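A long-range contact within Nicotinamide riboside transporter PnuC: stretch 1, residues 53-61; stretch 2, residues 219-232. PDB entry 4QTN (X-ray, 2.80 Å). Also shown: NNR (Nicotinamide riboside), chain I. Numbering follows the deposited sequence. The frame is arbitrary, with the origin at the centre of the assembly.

Stretch 1 (53-61) CVVFVGKGK
Stretch 2, residues 219-232: CNSVYGYINWTKLV

How do the two stretches lie against each other? Residues 53-59 and 219-232 are helical and run in nearly the same direction, their axes 20° apart and 8.7 Å at closest approach. Gly58 CA lies 4.2 Å from Gly224 CA, a close backbone approach made where neither residue carries a side chain; further back, Val55 CA is 6.5 Å from Asn220 CA. Together the stretches bury 401 Å².

Which acceptors does stretch 1 offer? Its helix runs to Lys59, and Gly60 leaves helical geometry with phi/psi 83/20, a positive phi that favours glycine. Near this end, carbonyls are open to side-chain donors. Trp228 (chi1 -91°, chi2 60°) starts sideways but brings its indole inward, so Trp228 NE1 donates to Val57 O at 2.7 Å, with the oxygen near the ring plane. The CA-to-CB bond of Asn227 (chi1 t, chi2 66°) points toward stretch 1, and Asn227 ND2 donates to Gly58 O at 2.9 Å. The weak bond from Gly60 N to Val57 O, 2.8 Å, gives that carbonyl a second donor.

What does Asn220 do at the other end? Its CA-to-CB bond points toward stretch 1, and with chi1 t and chi2 81° the buried amide reaches the Val54 and Val55 backbone. Asn220 ND2 makes a weak hydrogen bond to Val54 O, 3.4 Å, an oxygen already accepting from Gly58 N at 3.0 Å within its helix. Asn220 OD1 packs 3.4 Å from Val55 CA.

What fills the remaining space? Leu231 CD2 sits 4.1 Å from Lys59 O, and an ideal CB on Gly60 would be tight against that methyl, at 3.3 Å. Val54 (chi1 m) and Val57 (chi1 t) also meet the bound nicotinamide riboside: Val54 CG1 is 3.6 Å from NNR C3, and Val57 CG1 3.5 Å from NNR C5. Lys59 points its CA-to-CB bond away, and its NZ is satisfied elsewhere in the structure.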

# COMPACT_ATOMS: atom_id res chain seq x y z
N CYS C 53 18.93 -4.40 9.07
CA CYS C 53 18.43 -4.61 10.43
C CYS C 53 17.05 -5.25 10.39
O CYS C 53 16.88 -6.37 10.87
CB CYS C 53 18.39 -3.33 11.24
SG CYS C 53 17.77 -3.57 12.94
N VAL C 54 16.09 -4.57 9.79
CA VAL C 54 14.70 -5.04 9.81
C VAL C 54 14.44 -6.32 8.99
O VAL C 54 13.61 -7.14 9.37
CB VAL C 54 13.72 -3.95 9.39
CG1 VAL C 54 13.83 -2.76 10.34
CG2 VAL C 54 13.97 -3.55 7.94
N VAL C 55 15.16 -6.51 7.90
CA VAL C 55 15.01 -7.75 7.15
C VAL C 55 15.45 -8.94 8.02
O VAL C 55 14.79 -9.98 8.05
CB VAL C 55 15.74 -7.69 5.78
CG1 VAL C 55 16.10 -9.08 5.26
CG2 VAL C 55 14.89 -6.94 4.77
N PHE C 56 16.51 -8.74 8.81
CA PHE C 56 17.00 -9.75 9.75
C PHE C 56 16.05 -10.02 10.93
O PHE C 56 15.91 -11.18 11.36
CB PHE C 56 18.39 -9.38 10.27
CG PHE C 56 19.49 -9.69 9.31
CD1 PHE C 56 19.45 -9.22 8.01
CD2 PHE C 56 20.58 -10.44 9.70
CE1 PHE C 56 20.47 -9.50 7.11
CE2 PHE C 56 21.61 -10.72 8.81
CZ PHE C 56 21.55 -10.25 7.52
N VAL C 57 15.42 -8.97 11.47
CA VAL C 57 14.34 -9.15 12.47
C VAL C 57 13.19 -10.00 11.89
O VAL C 57 12.72 -10.95 12.52
CB VAL C 57 13.79 -7.79 13.01
CG1 VAL C 57 12.48 -8.00 13.75
CG2 VAL C 57 14.80 -7.14 13.92
N GLY C 58 12.79 -9.68 10.66
CA GLY C 58 11.73 -10.42 9.99
C GLY C 58 12.08 -11.88 9.89
O GLY C 58 11.22 -12.74 10.07
N LYS C 59 13.35 -12.15 9.62
CA LYS C 59 13.88 -13.52 9.57
C LYS C 59 14.03 -14.14 10.96
O LYS C 59 14.03 -15.37 11.12
CB LYS C 59 15.24 -13.53 8.85
CG LYS C 59 15.17 -13.92 7.39
CD LYS C 59 14.70 -15.34 7.26
CE LYS C 59 15.60 -16.13 6.33
NZ LYS C 59 14.95 -17.43 6.02
N GLY C 60 14.15 -13.28 11.96
CA GLY C 60 14.35 -13.71 13.33
C GLY C 60 15.80 -14.02 13.61
O GLY C 60 16.10 -14.75 14.54
N LYS C 61 16.70 -13.48 12.78
CA LYS C 61 18.16 -13.65 12.96
C LYS C 61 18.72 -12.71 14.04
O LYS C 61 18.34 -11.54 14.12
CB LYS C 61 18.89 -13.39 11.65
CG LYS C 61 18.59 -14.40 10.58
CD LYS C 61 19.63 -14.35 9.48
CE LYS C 61 19.51 -15.57 8.59
NZ LYS C 61 20.82 -16.28 8.45
N CYS C 219 7.07 -2.51 3.30
CA CYS C 219 6.98 -3.78 2.62
C CYS C 219 7.42 -4.91 3.56
O CYS C 219 6.63 -5.81 3.88
CB CYS C 219 7.83 -3.78 1.37
SG CYS C 219 7.34 -2.52 0.18
N ASN C 220 8.67 -4.82 4.01
CA ASN C 220 9.27 -5.83 4.87
C ASN C 220 8.45 -6.10 6.13
O ASN C 220 8.37 -7.23 6.60
CB ASN C 220 10.70 -5.42 5.23
CG ASN C 220 11.26 -6.19 6.42
OD1 ASN C 220 11.72 -7.34 6.27
ND2 ASN C 220 11.25 -5.54 7.61
N SER C 221 7.83 -5.06 6.69
CA SER C 221 7.03 -5.24 7.89
C SER C 221 5.76 -6.07 7.61
O SER C 221 5.23 -6.70 8.53
CB SER C 221 6.70 -3.89 8.56
OG SER C 221 5.64 -3.22 7.90
N VAL C 222 5.31 -6.12 6.35
CA VAL C 222 4.28 -7.09 5.99
C VAL C 222 4.88 -8.47 5.88
O VAL C 222 4.32 -9.44 6.39
CB VAL C 222 3.50 -6.75 4.71
CG1 VAL C 222 2.88 -8.01 4.13
CG2 VAL C 222 2.41 -5.76 5.01
N TYR C 223 6.06 -8.57 5.27
CA TYR C 223 6.80 -9.85 5.30
C TYR C 223 7.01 -10.38 6.72
O TYR C 223 6.76 -11.55 6.99
CB TYR C 223 8.15 -9.74 4.61
CG TYR C 223 8.78 -11.07 4.41
CD1 TYR C 223 8.16 -12.02 3.57
CD2 TYR C 223 9.96 -11.44 5.08
CE1 TYR C 223 8.71 -13.26 3.37
CE2 TYR C 223 10.53 -12.70 4.88
CZ TYR C 223 9.88 -13.61 4.01
OH TYR C 223 10.39 -14.85 3.78
N GLY C 224 7.51 -9.50 7.61
CA GLY C 224 7.72 -9.83 9.03
C GLY C 224 6.52 -10.50 9.67
O GLY C 224 6.60 -11.61 10.19
N TYR C 225 5.38 -9.83 9.59
CA TYR C 225 4.15 -10.41 10.09
C TYR C 225 3.92 -11.82 9.52
O TYR C 225 3.76 -12.78 10.29
CB TYR C 225 2.99 -9.51 9.79
CG TYR C 225 1.85 -9.64 10.75
CD1 TYR C 225 1.41 -10.87 11.15
CD2 TYR C 225 1.16 -8.52 11.20
CE1 TYR C 225 0.33 -11.01 12.00
CE2 TYR C 225 0.06 -8.65 12.04
CZ TYR C 225 -0.35 -9.90 12.43
OH TYR C 225 -1.43 -10.06 13.29
N ILE C 226 3.96 -11.96 8.20
CA ILE C 226 3.84 -13.30 7.57
C ILE C 226 4.86 -14.34 8.10
O ILE C 226 4.46 -15.41 8.57
CB ILE C 226 3.92 -13.24 6.04
CG1 ILE C 226 2.61 -12.77 5.47
CG2 ILE C 226 4.20 -14.60 5.49
CD1 ILE C 226 2.78 -11.78 4.34
N ASN C 227 6.16 -14.00 8.06
CA ASN C 227 7.22 -14.94 8.44
C ASN C 227 7.24 -15.27 9.89
O ASN C 227 7.46 -16.43 10.26
CB ASN C 227 8.58 -14.39 8.07
CG ASN C 227 9.66 -15.46 8.07
OD1 ASN C 227 9.63 -16.39 7.24
ND2 ASN C 227 10.62 -15.35 9.00
N TRP C 228 7.11 -14.25 10.73
CA TRP C 228 6.95 -14.45 12.17
C TRP C 228 5.74 -15.32 12.54
O TRP C 228 5.80 -16.07 13.51
CB TRP C 228 6.93 -13.12 12.92
CG TRP C 228 8.26 -12.74 13.33
CD1 TRP C 228 9.33 -12.52 12.53
CD2 TRP C 228 8.73 -12.58 14.67
NE1 TRP C 228 10.44 -12.22 13.27
CE2 TRP C 228 10.10 -12.25 14.60
CE3 TRP C 228 8.12 -12.66 15.93
CZ2 TRP C 228 10.88 -12.00 15.73
CZ3 TRP C 228 8.91 -12.42 17.07
CH2 TRP C 228 10.26 -12.10 16.96
N THR C 229 4.67 -15.27 11.75
CA THR C 229 3.63 -16.26 11.92
C THR C 229 4.15 -17.68 11.70
O THR C 229 3.99 -18.55 12.56
CB THR C 229 2.39 -15.99 11.07
OG1 THR C 229 1.77 -14.81 11.55
CG2 THR C 229 1.41 -17.12 11.20
N LYS C 230 4.79 -17.92 10.55
CA LYS C 230 5.39 -19.23 10.26
C LYS C 230 6.30 -19.66 11.43
O LYS C 230 6.37 -20.85 11.77
CB LYS C 230 6.16 -19.21 8.92
CG LYS C 230 5.25 -19.20 7.68
CD LYS C 230 5.83 -18.37 6.51
CE LYS C 230 6.62 -19.22 5.51
NZ LYS C 230 5.88 -19.50 4.25
N LEU C 231 6.92 -18.68 12.07
CA LEU C 231 7.90 -18.90 13.11
C LEU C 231 7.19 -19.31 14.40
O LEU C 231 7.60 -20.24 15.09
CB LEU C 231 8.64 -17.59 13.34
CG LEU C 231 10.15 -17.39 13.45
CD1 LEU C 231 10.97 -18.35 12.62
CD2 LEU C 231 10.41 -15.95 13.04
N VAL C 232 6.13 -18.58 14.75
CA VAL C 232 5.35 -18.88 15.94
C VAL C 232 4.81 -20.31 15.91
O VAL C 232 4.72 -20.95 16.94
CB VAL C 232 4.19 -17.87 16.15
CG1 VAL C 232 3.02 -18.51 16.88
CG2 VAL C 232 4.68 -16.64 16.91
O2R NNR I . 15.57 -3.30 15.82
C2R NNR I . 14.87 -2.26 14.94
C3R NNR I . 15.57 -0.91 15.06
O3R NNR I . 16.15 -0.81 16.29
C4R NNR I . 14.47 0.12 14.96
C5R NNR I . 14.27 0.66 13.48
O5R NNR I . 12.98 1.34 13.40
O4R NNR I . 13.39 -0.48 15.38
C1R NNR I . 13.64 -2.07 15.30
N1 NNR I . 12.68 -2.68 14.37
C2 NNR I . 11.96 -1.90 13.45
C6 NNR I . 12.49 -4.05 14.38
C5 NNR I . 11.58 -4.64 13.47
C4 NNR I . 10.87 -3.86 12.58
C3 NNR I . 11.06 -2.51 12.55
C7 NNR I . 10.29 -1.69 11.53
O7 NNR I . 10.07 -0.53 11.71
N7 NNR I . 9.82 -2.32 10.33